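Local coordinates for major exported protein (Pseudomonas aeruginosa, PDB 3HE1) that probably assembles into hexameric rings as a secreted tube component of the type VI secretion system, at residues A[25-30]-A[116-121]; A[129-134]-A[176-181]. All coordinates share one frame; numbering follows the deposited sequence.

Contact 1 of 2, residues A[25-30]-A[116-121]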
loop_
_atom_site.group_PDB
_atom_site.type_symbol
_atom_site.label_atom_id
_atom_site.label_comp_id
_atom_site.label_asym_id
_atom_site.label_seq_id
_atom_site.Cartn_x
_atom_site.Cartn_y
_atom_site.Cartn_z
ATOM N N THR A 25 -2.254 17.237 20.075
ATOM C CA THR A 25 -3.085 18.102 19.260
ATOM C C THR A 25 -4.378 17.369 18.917
ATOM O O THR A 25 -4.631 17.092 17.743
ATOM C CB THR A 25 -2.366 18.451 17.965
ATOM O OG1 THR A 25 -2.056 17.240 17.261
ATOM C CG2 THR A 25 -1.074 19.179 18.276
ATOM N N PRO A 26 -5.195 17.035 19.944
ATOM C CA PRO A 26 -6.449 16.313 19.727
ATOM C C PRO A 26 -7.587 17.302 19.596
ATOM O O PRO A 26 -7.431 18.478 19.922
ATOM C CB PRO A 26 -6.616 15.570 21.036
ATOM C CG PRO A 26 -6.224 16.624 22.025
ATOM C CD PRO A 26 -5.056 17.385 21.371
ATOM N N ALA A 27 -8.715 16.823 19.097
ATOM C CA ALA A 27 -9.938 17.595 19.077
ATOM C C ALA A 27 -10.845 16.985 20.141
ATOM O O ALA A 27 -10.682 15.809 20.513
ATOM C CB ALA A 27 -10.578 17.525 17.704
ATOM N N TYR A 28 -11.766 17.786 20.667
ATOM C CA TYR A 28 -12.783 17.272 21.584
ATOM C C TYR A 28 -14.107 17.694 21.017
ATOM O O TYR A 28 -14.183 18.718 20.354
ATOM C CB TYR A 28 -12.585 17.798 23.009
ATOM C CG TYR A 28 -11.375 17.193 23.685
ATOM C CD1 TYR A 28 -11.453 15.946 24.294
ATOM C CD2 TYR A 28 -10.148 17.853 23.688
ATOM C CE1 TYR A 28 -10.348 15.374 24.899
ATOM C CE2 TYR A 28 -9.030 17.290 24.298
ATOM C CZ TYR A 28 -9.139 16.050 24.899
ATOM O OH TYR A 28 -8.040 15.476 25.508
HETATM N N MSE A 29 -15.145 16.907 21.248
HETATM C CA MSE A 29 -16.427 17.182 20.608
HETATM C C MSE A 29 -17.586 17.127 21.597
HETATM O O MSE A 29 -17.498 16.520 22.654
HETATM C CB MSE A 29 -16.654 16.208 19.441
HETATM C CG MSE A 29 -17.998 16.333 18.697
HETATM SE SE MSE A 29 -18.077 14.947 17.327
HETATM C CE MSE A 29 -17.164 13.580 18.379
ATOM N N SER A 30 -18.677 17.784 21.247
ATOM C CA SER A 30 -19.878 17.705 22.042
ATOM C C SER A 30 -21.014 17.418 21.098
ATOM O O SER A 30 -21.046 17.910 19.959
ATOM C CB SER A 30 -20.133 19.012 22.808
ATOM O OG SER A 30 -20.398 20.090 21.924
ATOM N N VAL A 116 -23.460 19.478 16.810
ATOM C CA VAL A 116 -22.195 18.777 16.947
ATOM C C VAL A 116 -21.143 19.854 16.826
ATOM O O VAL A 116 -21.161 20.632 15.863
ATOM C CB VAL A 116 -21.976 17.785 15.804
ATOM C CG1 VAL A 116 -20.546 17.208 15.860
ATOM C CG2 VAL A 116 -23.050 16.706 15.836
ATOM N N GLU A 117 -20.239 19.919 17.794
ATOM C CA GLU A 117 -19.259 20.984 17.803
ATOM C C GLU A 117 -17.904 20.436 18.135
ATOM O O GLU A 117 -17.704 19.915 19.229
ATOM C CB GLU A 117 -19.641 22.049 18.818
ATOM C CG GLU A 117 -18.498 22.973 19.203
ATOM C CD GLU A 117 -18.979 24.243 19.897
ATOM O OE1 GLU A 117 -20.023 24.793 19.474
ATOM O OE2 GLU A 117 -18.312 24.694 20.862
ATOM N N ILE A 118 -16.994 20.563 17.169
ATOM C CA ILE A 118 -15.638 20.026 17.213
ATOM C C ILE A 118 -14.632 21.123 17.565
ATOM O O ILE A 118 -14.481 22.107 16.850
ATOM C CB ILE A 118 -15.220 19.441 15.842
ATOM C CG1 ILE A 118 -16.094 18.256 15.456
ATOM C CG2 ILE A 118 -13.780 18.981 15.873
ATOM C CD1 ILE A 118 -15.756 17.008 16.226
ATOM N N GLN A 119 -13.928 20.932 18.665
ATOM C CA GLN A 119 -13.005 21.928 19.140
ATOM C C GLN A 119 -11.574 21.473 18.946
ATOM O O GLN A 119 -11.172 20.429 19.454
ATOM C CB GLN A 119 -13.252 22.200 20.617
ATOM C CG GLN A 119 -14.551 22.908 20.881
ATOM C CD GLN A 119 -14.569 23.550 22.255
ATOM O OE1 GLN A 119 -13.669 23.323 23.081
ATOM N NE2 GLN A 119 -15.596 24.358 22.512
ATOM N N TRP A 120 -10.798 22.288 18.238
ATOM C CA TRP A 120 -9.446 21.915 17.866
ATOM C C TRP A 120 -8.393 22.460 18.841
ATOM O O TRP A 120 -8.466 23.615 19.274
ATOM C CB TRP A 120 -9.166 22.366 16.431
ATOM C CG TRP A 120 -10.208 21.920 15.419
ATOM C CD1 TRP A 120 -11.451 22.463 15.221
ATOM C CD2 TRP A 120 -10.082 20.858 14.475
ATOM N NE1 TRP A 120 -12.105 21.799 14.212
ATOM C CE2 TRP A 120 -11.282 20.813 13.730
ATOM C CE3 TRP A 120 -9.067 19.937 14.180
ATOM C CZ2 TRP A 120 -11.500 19.888 12.714
ATOM C CZ3 TRP A 120 -9.283 19.011 13.169
ATOM C CH2 TRP A 120 -10.492 18.993 12.451
ATOM N N TYR A 121 -7.418 21.617 19.182
ATOM C CA TYR A 121 -6.364 21.991 20.133
ATOM C C TYR A 121 -4.943 21.845 19.569
ATOM O O TYR A 121 -4.671 20.988 18.719
ATOM C CB TYR A 121 -6.506 21.202 21.435
ATOM C CG TYR A 121 -7.692 21.631 22.268
ATOM C CD1 TYR A 121 -7.537 22.537 23.313
ATOM C CD2 TYR A 121 -8.971 21.142 22.001
ATOM C CE1 TYR A 121 -8.622 22.940 24.077
ATOM C CE2 TYR A 121 -10.064 21.543 22.759
ATOM C CZ TYR A 121 -9.880 22.438 23.793
ATOM O OH TYR A 121 -10.956 22.838 24.542
#

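Contact 2 of 2, residues A[129-134]-A[176-181]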
loop_
_atom_site.group_PDB
_atom_site.type_symbol
_atom_site.label_atom_id
_atom_site.label_comp_id
_atom_site.label_asym_id
_atom_site.label_seq_id
_atom_site.Cartn_x
_atom_site.Cartn_y
_atom_site.Cartn_z
ATOM N N GLN A 129 -1.058 24.181 25.906
ATOM C CA GLN A 129 -2.144 23.705 25.047
ATOM C C GLN A 129 -3.261 24.731 24.956
ATOM O O GLN A 129 -3.670 25.295 25.971
ATOM C CB GLN A 129 -2.717 22.387 25.572
ATOM C CG GLN A 129 -1.815 21.193 25.335
ATOM C CD GLN A 129 -1.420 21.051 23.878
ATOM O OE1 GLN A 129 -0.244 21.182 23.529
ATOM N NE2 GLN A 129 -2.402 20.797 23.019
ATOM N N GLU A 130 -3.762 24.970 23.746
ATOM C CA GLU A 130 -4.849 25.926 23.584
ATOM C C GLU A 130 -5.869 25.517 22.532
ATOM O O GLU A 130 -5.550 24.854 21.544
ATOM C CB GLU A 130 -4.312 27.325 23.265
ATOM C CG GLU A 130 -3.858 27.505 21.829
ATOM C CD GLU A 130 -3.134 28.821 21.617
ATOM O OE1 GLU A 130 -3.296 29.735 22.455
ATOM O OE2 GLU A 130 -2.396 28.938 20.617
ATOM N N HIS A 131 -7.107 25.923 22.762
ATOM C CA HIS A 131 -8.134 25.788 21.759
ATOM C C HIS A 131 -7.972 26.940 20.775
ATOM O O HIS A 131 -7.966 28.107 21.164
ATOM C CB HIS A 131 -9.509 25.826 22.411
ATOM C CG HIS A 131 -10.632 25.747 21.428
ATOM N ND1 HIS A 131 -11.843 26.370 21.631
ATOM C CD2 HIS A 131 -10.715 25.142 20.220
ATOM C CE1 HIS A 131 -12.630 26.138 20.595
ATOM N NE2 HIS A 131 -11.969 25.394 19.726
ATOM N N TYR A 132 -7.827 26.621 19.499
ATOM C CA TYR A 132 -7.523 27.658 18.522
ATOM C C TYR A 132 -8.417 27.593 17.276
ATOM O O TYR A 132 -8.378 28.501 16.455
ATOM C CB TYR A 132 -6.054 27.569 18.107
ATOM C CG TYR A 132 -5.822 26.444 17.137
ATOM C CD1 TYR A 132 -5.657 26.698 15.781
ATOM C CD2 TYR A 132 -5.807 25.123 17.569
ATOM C CE1 TYR A 132 -5.469 25.671 14.881
ATOM C CE2 TYR A 132 -5.618 24.080 16.673
ATOM C CZ TYR A 132 -5.451 24.363 15.328
ATOM O OH TYR A 132 -5.262 23.340 14.429
ATOM N N TYR A 133 -9.209 26.530 17.129
ATOM C CA TYR A 133 -10.101 26.384 15.969
ATOM C C TYR A 133 -11.400 25.689 16.394
ATOM O O TYR A 133 -11.372 24.816 17.269
ATOM C CB TYR A 133 -9.409 25.555 14.888
ATOM C CG TYR A 133 -9.922 25.739 13.475
ATOM C CD1 TYR A 133 -9.565 26.851 12.729
ATOM C CD2 TYR A 133 -10.718 24.773 12.868
ATOM C CE1 TYR A 133 -10.024 27.014 11.426
ATOM C CE2 TYR A 133 -11.171 24.925 11.573
ATOM C CZ TYR A 133 -10.824 26.047 10.859
ATOM O OH TYR A 133 -11.272 26.209 9.573
ATOM N N THR A 134 -12.528 26.071 15.788
ATOM C CA THR A 134 -13.795 25.353 15.991
ATOM C C THR A 134 -14.511 25.011 14.692
ATOM O O THR A 134 -14.558 25.803 13.757
ATOM C CB THR A 134 -14.757 26.115 16.892
ATOM O OG1 THR A 134 -14.118 26.366 18.151
ATOM C CG2 THR A 134 -16.033 25.309 17.135
ATOM N N THR A 176 -14.424 28.475 12.596
ATOM C CA THR A 176 -13.935 29.677 13.237
ATOM C C THR A 176 -12.504 29.479 13.677
ATOM O O THR A 176 -12.173 28.434 14.226
ATOM C CB THR A 176 -14.729 29.960 14.481
ATOM O OG1 THR A 176 -16.126 29.964 14.157
ATOM C CG2 THR A 176 -14.313 31.296 15.061
ATOM N N HIS A 177 -11.656 30.470 13.432
ATOM C CA HIS A 177 -10.331 30.475 14.031
ATOM C C HIS A 177 -10.423 31.307 15.305
ATOM O O HIS A 177 -10.840 32.458 15.252
ATOM C CB HIS A 177 -9.272 31.035 13.074
ATOM C CG HIS A 177 -7.876 30.900 13.593
ATOM N ND1 HIS A 177 -6.899 30.180 12.942
ATOM C CD2 HIS A 177 -7.307 31.353 14.736
ATOM C CE1 HIS A 177 -5.782 30.215 13.650
ATOM N NE2 HIS A 177 -6.003 30.921 14.745
ATOM N N GLU A 178 -10.036 30.713 16.440
ATOM C CA GLU A 178 -10.315 31.255 17.784
ATOM C C GLU A 178 -9.305 32.263 18.326
ATOM O O GLU A 178 -9.639 33.063 19.209
ATOM C CB GLU A 178 -10.465 30.125 18.818
ATOM C CG GLU A 178 -11.626 29.173 18.569
ATOM C CD GLU A 178 -12.985 29.844 18.683
ATOM O OE1 GLU A 178 -13.049 31.014 19.105
ATOM O OE2 GLU A 178 -13.999 29.197 18.354
ATOM N N VAL A 179 -8.072 32.210 17.833
ATOM C CA VAL A 179 -7.051 33.157 18.271
ATOM C C VAL A 179 -6.984 34.365 17.332
ATOM O O VAL A 179 -6.858 35.505 17.779
ATOM C CB VAL A 179 -5.665 32.492 18.385
ATOM C CG1 VAL A 179 -4.754 33.313 19.292
ATOM C CG2 VAL A 179 -5.815 31.070 18.910
ATOM N N SER A 180 -7.096 34.104 16.029
ATOM C CA SER A 180 -6.919 35.134 15.004
ATOM C C SER A 180 -8.242 35.755 14.538
ATOM O O SER A 180 -8.246 36.737 13.793
ATOM C CB SER A 180 -6.126 34.578 13.811
ATOM O OG SER A 180 -4.778 34.316 14.166
ATOM N N GLY A 181 -9.359 35.169 14.966
ATOM C CA GLY A 181 -10.663 35.791 14.811
ATOM C C GLY A 181 -11.352 35.646 13.469
ATOM O O GLY A 181 -12.430 36.198 13.267
HETATM O O HOH W 1 -16.932 27.529 14.355
#

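Contact 1 of 2, residues A[25-30]-A[116-121]
Tyr-28 and Tyr-121 meet as an offset edge-to-face pair: CD2 on the edge of Tyr-28 approaches CE2 of Tyr-121 at 3.8 Å, with the ring planes 80° apart. Both rings swing back beside their own backbone N (chi1 -71° each), which brings them together on the sheet face that also carries Ser-30, Glu-117 and Gln-119. Here the polar chains suit a surface only partly shielded. Gln-119 and Glu-117 extend alongside each other, and NE2 of Gln-119 donates to the anti lone pair of Glu-117 OE2 at 3.2 Å, almost in its own amide plane. Glu-117 OE1 pairs with Lys-115, and the Tyr-121 hydroxyl with His-57.

The other face is apolar. Selenomethionine Met-29 runs straight out from the backbone, then bends at chi3 (37°); its SE lies 3.3 Å from Ile-118 CD1 and 3.7 Å from Val-116 CG1. CD1 is packed tightly against the whole Met-29 chain, 3.4 Å from both CB and CG, and an unbranched, bendable chain can follow the branched Ile-118 and Val-116. The small Ala-27 touches Ile-118 CG2 with its methyl. Antiparallel backbone bonds fix this register, notably the nearly linear one from Gln-119 N to Tyr-28 O (2.8 Å).

Strand 27-33 is flanked by strand 61-71 and strand 112-123 by strand 129-137, while Ile-92 of strand 86-95 packs against both Met-29 and Ile-118.

Contact 2 of 2, residues A[129-134]-A[176-181]
Tyr-132 and His-177 meet edge to face where antiparallel strands 129-137 and 172-177 part at the rim of the Hcp beta-barrel fold. The edge of Tyr-132 points at the imidazole face, with the planes at 75° and CD1 4.1 Å from His-177 CE1. The Tyr-132 carbonyl O also lies over a face of that imidazole, 3.5 Å from CD2, and accepts a hydrogen bond from Glu-178 N (2.8 Å) that arrives from above the carbonyl plane. Two residues along, past the non-hydrogen-bonded pair Tyr-133/His-177, the Thr-134 and Thr-176 backbones exchange two straight bonds, and the Thr-176 O sits over the Tyr-133 ring, 3.4 Å from CD1.

Glu-178 holds CG anti to its carbonyl carbon (chi1 -63°), which puts CG over one face of His-131, 3.8 Å from CE1, as a CH-pi contact; a bend at chi2 then sets the direction of the carboxylate. Val-179, in the turn that follows the strand, presses CG2 on Tyr-132 CB at 3.6 Å, an apolar contact at the base of the tyrosine, suited to a branched valine. Between the threonines, a water bonds to Thr-176 OG1 and, weakly, to the Thr-134 O.

In the next shell, Tyr-132 and Tyr-133 are both backbone-bonded to Trp-120 of strand 112-123, forming a beta bulge that puts both side chains on one side of the sheet. There the rings give broad apolar surface at the interface with the second subunit, while polar ends find partners on it: the Tyr-132 hydroxyl bonds to His-162 of that chain, and His-177 NE2 bonds to the backbone O of its Asp-47.

In the fold
Contacts 1 and 2 are in series along the chain and their centres lie about 11 Å apart in one curled antiparallel sheet. Strands 112-123 and 129-137 join them: Trp-120 N lies 2.8 Å from Tyr-133 O, and Trp-120 O 3.1 Å from Tyr-132 N, both probable hydrogen bonds. Alongside, CE1 of Tyr-121 packs on CB of His-131 at 3.4 Å. The centre of contact 1 is about 6 Å, and that of contact 2 about 16 Å, from the centre of the chain, so contact 2 is the more peripheral. Phe-96 of the second subunit meets both Trp-120 and Tyr-133, so both contacts border the interface with that subunit in the six-chain assembly.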